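Local coordinates for origin of replication complex subunit 1B (Arabidopsis thaliana, PDB 5HH7), which reads the unmodified histone H3 tail through its BAH-PHD cassette as a subunit of the origin recognition complex, which binds replication origins, at residues 60-65 with 75-80. Sequence-based numbering, arbitrary orientation.
Sequences DTNIMI and HLKCLK. With ZN (zinc ion), chain C.
Asn62 and Ile63 grip the start of the 3-10 turn 76-78 in this PHD finger, a small zinc-bound fold in which ordinary hydrogen bonds join the loop before strand 64-66 to the turn between two zinc ligands. Asn62 OD1 accepts from Lys77 N at 3.0 Å, an almost straight hydrogen bond whose donor is tilted 34° from the carbonyl plane. One residue on, Ile63 O takes Leu76 N at 3.0 Å. With CG anti to the backbone N (chi1 -177°), the Asn62 amide is carried over to the 3-10 turn that follows the zinc ligand His75 and ends on a second, Cys78; Cys53 and Cys56 complete the site.

Earlier in 60-65, Asp60 to Asn62 fits an Asx turn. Asp60 CB sits 3.3 Å from His75 CE1, while Asp60 and Lys77 reach toward each other tip to tip, OD2 of Asp60 and NZ of Lys77 remaining 4.2 Å apart, beyond a salt bridge. The Lys77 methylenes pass obliquely across the Asn62 amide.

Met64 and His75 form an antiparallel non-hydrogen-bonded pair in the two-stranded sheet of 64-66 and 73-75, their side chains on the same face. Met64 also hydrogen-bonds through its backbone to the bound H3 peptide, so the strand that pairs with the zinc ligand His75 also bonds the peptide. Leu76 CD1 lies alongside Ile63, and the Leu76 and Ile65 side chains cross at about a right angle, CD2 of Leu76 lying 3.7 Å from CG2 of Ile65. The Met64 chain bends at chi3 (-60°), and its CE comes to 3.4 Å from His75 NE2, oblique to the ring.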
ATOM      1  N   ASP A  60     -18.375   0.862 -15.612  1.00 87.13           N
ATOM      2  CA  ASP A  60     -18.489  -0.211 -16.595  1.00 84.50           C
ATOM      3  C   ASP A  60     -18.083  -1.575 -16.043  1.00 82.34           C
ATOM      4  O   ASP A  60     -17.296  -1.672 -15.099  1.00 78.82           O
ATOM      5  CB  ASP A  60     -17.637   0.107 -17.828  1.00 85.29           C
ATOM      6  CG  ASP A  60     -18.003  -0.741 -19.031  1.00 90.86           C
ATOM      7  OD1 ASP A  60     -18.173  -1.970 -18.884  1.00 94.31           O
ATOM      8  OD2 ASP A  60     -18.129  -0.176 -20.134  1.00 92.02           O
ATOM      9  N   THR A  61     -18.624  -2.622 -16.660  1.00 70.15           N
ATOM     10  CA  THR A  61     -18.262  -3.997 -16.343  1.00 66.17           C
ATOM     11  C   THR A  61     -16.968  -4.414 -17.039  1.00 62.67           C
ATOM     12  O   THR A  61     -16.355  -5.414 -16.666  1.00 61.28           O
ATOM     13  CB  THR A  61     -19.373  -4.972 -16.763  1.00 71.61           C
ATOM     14  OG1 THR A  61     -19.875  -4.597 -18.052  1.00 77.33           O
ATOM     15  CG2 THR A  61     -20.515  -4.946 -15.760  1.00 76.88           C
ATOM     16  N   ASN A  62     -16.562  -3.657 -18.055  1.00 58.65           N
ATOM     17  CA  ASN A  62     -15.334  -3.966 -18.780  1.00 58.72           C
ATOM     18  C   ASN A  62     -14.125  -3.885 -17.860  1.00 54.40           C
ATOM     19  O   ASN A  62     -14.023  -2.970 -17.043  1.00 48.30           O
ATOM     20  CB  ASN A  62     -15.148  -3.038 -19.983  1.00 64.86           C
ATOM     21  CG  ASN A  62     -13.916  -3.386 -20.803  1.00 65.43           C
ATOM     22  OD1 ASN A  62     -12.924  -2.656 -20.800  1.00 64.40           O
ATOM     23  ND2 ASN A  62     -13.971  -4.515 -21.504  1.00 65.54           N
ATOM     24  N   ILE A  63     -13.225  -4.854 -17.993  1.00 53.31           N
ATOM     25  CA  ILE A  63     -12.036  -4.934 -17.150  1.00 51.18           C
ATOM     26  C   ILE A  63     -11.201  -3.660 -17.227  1.00 51.33           C
ATOM     27  O   ILE A  63     -10.980  -3.110 -18.306  1.00 47.79           O
ATOM     28  CB  ILE A  63     -11.167  -6.160 -17.517  1.00 48.64           C
ATOM     29  CG1 ILE A  63     -11.951  -7.450 -17.277  1.00 54.15           C
ATOM     30  CG2 ILE A  63      -9.876  -6.177 -16.709  1.00 47.77           C
ATOM     31  CD1 ILE A  63     -12.501  -7.574 -15.871  1.00 56.55           C
ATOM     32  N   MET A  64     -10.757  -3.191 -16.066  1.00 48.31           N
ATOM     33  CA  MET A  64      -9.932  -2.000 -15.981  1.00 42.75           C
ATOM     34  C   MET A  64      -8.532  -2.382 -15.529  1.00 38.74           C
ATOM     35  O   MET A  64      -8.366  -3.120 -14.555  1.00 35.44           O
ATOM     36  CB  MET A  64     -10.547  -1.006 -14.997  1.00 41.80           C
ATOM     37  CG  MET A  64      -9.800   0.313 -14.887  1.00 49.35           C
ATOM     38  SD  MET A  64     -10.606   1.464 -13.750  1.00 50.57           S
ATOM     39  CE  MET A  64     -12.209   1.646 -14.526  1.00 44.71           C
ATOM     40  N   ILE A  65      -7.522  -1.893 -16.241  1.00 35.50           N
ATOM     41  CA  ILE A  65      -6.144  -2.162 -15.845  1.00 32.61           C
ATOM     42  C   ILE A  65      -5.453  -0.918 -15.306  1.00 33.69           C
ATOM     43  O   ILE A  65      -5.965   0.196 -15.416  1.00 37.16           O
ATOM     44  CB  ILE A  65      -5.312  -2.767 -16.993  1.00 37.29           C
ATOM     45  CG1 ILE A  65      -5.240  -1.800 -18.176  1.00 38.24           C
ATOM     46  CG2 ILE A  65      -5.894  -4.108 -17.420  1.00 35.20           C
ATOM     47  CD1 ILE A  65      -4.323  -2.269 -19.285  1.00 38.62           C
ATOM     48  N   HIS A  75     -10.050   1.267 -18.860  1.00 45.97           N
ATOM     49  CA  HIS A  75     -10.804   0.157 -19.432  1.00 46.85           C
ATOM     50  C   HIS A  75     -10.040  -0.395 -20.632  1.00 51.28           C
ATOM     51  O   HIS A  75      -9.498   0.371 -21.429  1.00 49.97           O
ATOM     52  CB  HIS A  75     -12.199   0.612 -19.877  1.00 52.62           C
ATOM     53  CG  HIS A  75     -13.161   0.830 -18.748  1.00 53.27           C
ATOM     54  ND1 HIS A  75     -14.055   1.877 -18.726  1.00 53.94           N
ATOM     55  CD2 HIS A  75     -13.380   0.125 -17.613  1.00 51.96           C
ATOM     56  CE1 HIS A  75     -14.772   1.820 -17.618  1.00 54.15           C
ATOM     57  NE2 HIS A  75     -14.386   0.762 -16.928  1.00 51.43           N
ATOM     58  N   LEU A  76      -9.995  -1.719 -20.755  1.00 45.92           N
ATOM     59  CA  LEU A  76      -9.354  -2.361 -21.900  1.00 48.53           C
ATOM     60  C   LEU A  76      -9.992  -1.913 -23.210  1.00 56.62           C
ATOM     61  O   LEU A  76      -9.300  -1.599 -24.179  1.00 58.06           O
ATOM     62  CB  LEU A  76      -9.451  -3.884 -21.789  1.00 50.93           C
ATOM     63  CG  LEU A  76      -8.651  -4.594 -20.695  1.00 48.12           C
ATOM     64  CD1 LEU A  76      -8.981  -6.079 -20.694  1.00 47.86           C
ATOM     65  CD2 LEU A  76      -7.157  -4.376 -20.886  1.00 42.03           C
ATOM     66  N   LYS A  77     -11.321  -1.879 -23.221  1.00 63.55           N
ATOM     67  CA  LYS A  77     -12.091  -1.564 -24.421  1.00 70.81           C
ATOM     68  C   LYS A  77     -11.938  -0.110 -24.848  1.00 71.47           C
ATOM     69  O   LYS A  77     -12.400   0.278 -25.919  1.00 73.08           O
ATOM     70  CB  LYS A  77     -13.571  -1.835 -24.169  1.00 73.60           C
ATOM     71  CG  LYS A  77     -14.194  -0.844 -23.198  1.00 77.85           C
ATOM     72  CD  LYS A  77     -15.706  -0.880 -23.256  1.00 86.44           C
ATOM     73  CE  LYS A  77     -16.305   0.328 -22.557  1.00 90.68           C
ATOM     74  NZ  LYS A  77     -15.867   1.609 -23.175  1.00 92.76           N
ATOM     75  N   CYS A  78     -11.305   0.697 -24.003  1.00 65.16           N
ATOM     76  CA  CYS A  78     -11.219   2.129 -24.256  1.00 66.44           C
ATOM     77  C   CYS A  78      -9.829   2.566 -24.698  1.00 66.23           C
ATOM     78  O   CYS A  78      -9.620   3.726 -25.062  1.00 65.83           O
ATOM     79  CB  CYS A  78     -11.677   2.908 -23.028  1.00 62.40           C
ATOM     80  SG  CYS A  78     -13.405   2.595 -22.624  1.00 74.77           S
ATOM     81  N   LEU A  79      -8.888   1.630 -24.681  1.00 67.22           N
ATOM     82  CA  LEU A  79      -7.550   1.895 -25.192  1.00 65.54           C
ATOM     83  C   LEU A  79      -7.603   2.065 -26.713  1.00 67.92           C
ATOM     84  O   LEU A  79      -8.573   1.663 -27.358  1.00 64.22           O
ATOM     85  CB  LEU A  79      -6.600   0.760 -24.806  1.00 56.43           C
ATOM     86  CG  LEU A  79      -6.558   0.432 -23.309  1.00 51.66           C
ATOM     87  CD1 LEU A  79      -5.599  -0.706 -23.014  1.00 49.68           C
ATOM     88  CD2 LEU A  79      -6.186   1.661 -22.506  1.00 48.60           C
ATOM     89  N   LYS A  80      -6.568   2.679 -27.276  1.00 71.32           N
ATOM     90  CA  LYS A  80      -6.464   2.833 -28.724  1.00 81.68           C
ATOM     91  C   LYS A  80      -5.179   2.191 -29.251  1.00 79.48           C
ATOM     92  O   LYS A  80      -4.090   2.736 -29.073  1.00 77.38           O
ATOM     93  CB  LYS A  80      -6.546   4.314 -29.126  1.00 89.77           C
ATOM     94  CG  LYS A  80      -5.711   5.264 -28.268  1.00 92.26           C
ATOM     95  CD  LYS A  80      -5.521   6.611 -28.960  1.00 96.97           C
ATOM     96  CE  LYS A  80      -6.763   7.488 -28.874  1.00101.90           C
ATOM     97  NZ  LYS A  80      -6.807   8.270 -27.606  1.00101.40           N
TER
HETATM   98 ZN    ZN C 400     -13.144   3.844 -20.160  1.00 70.88          ZN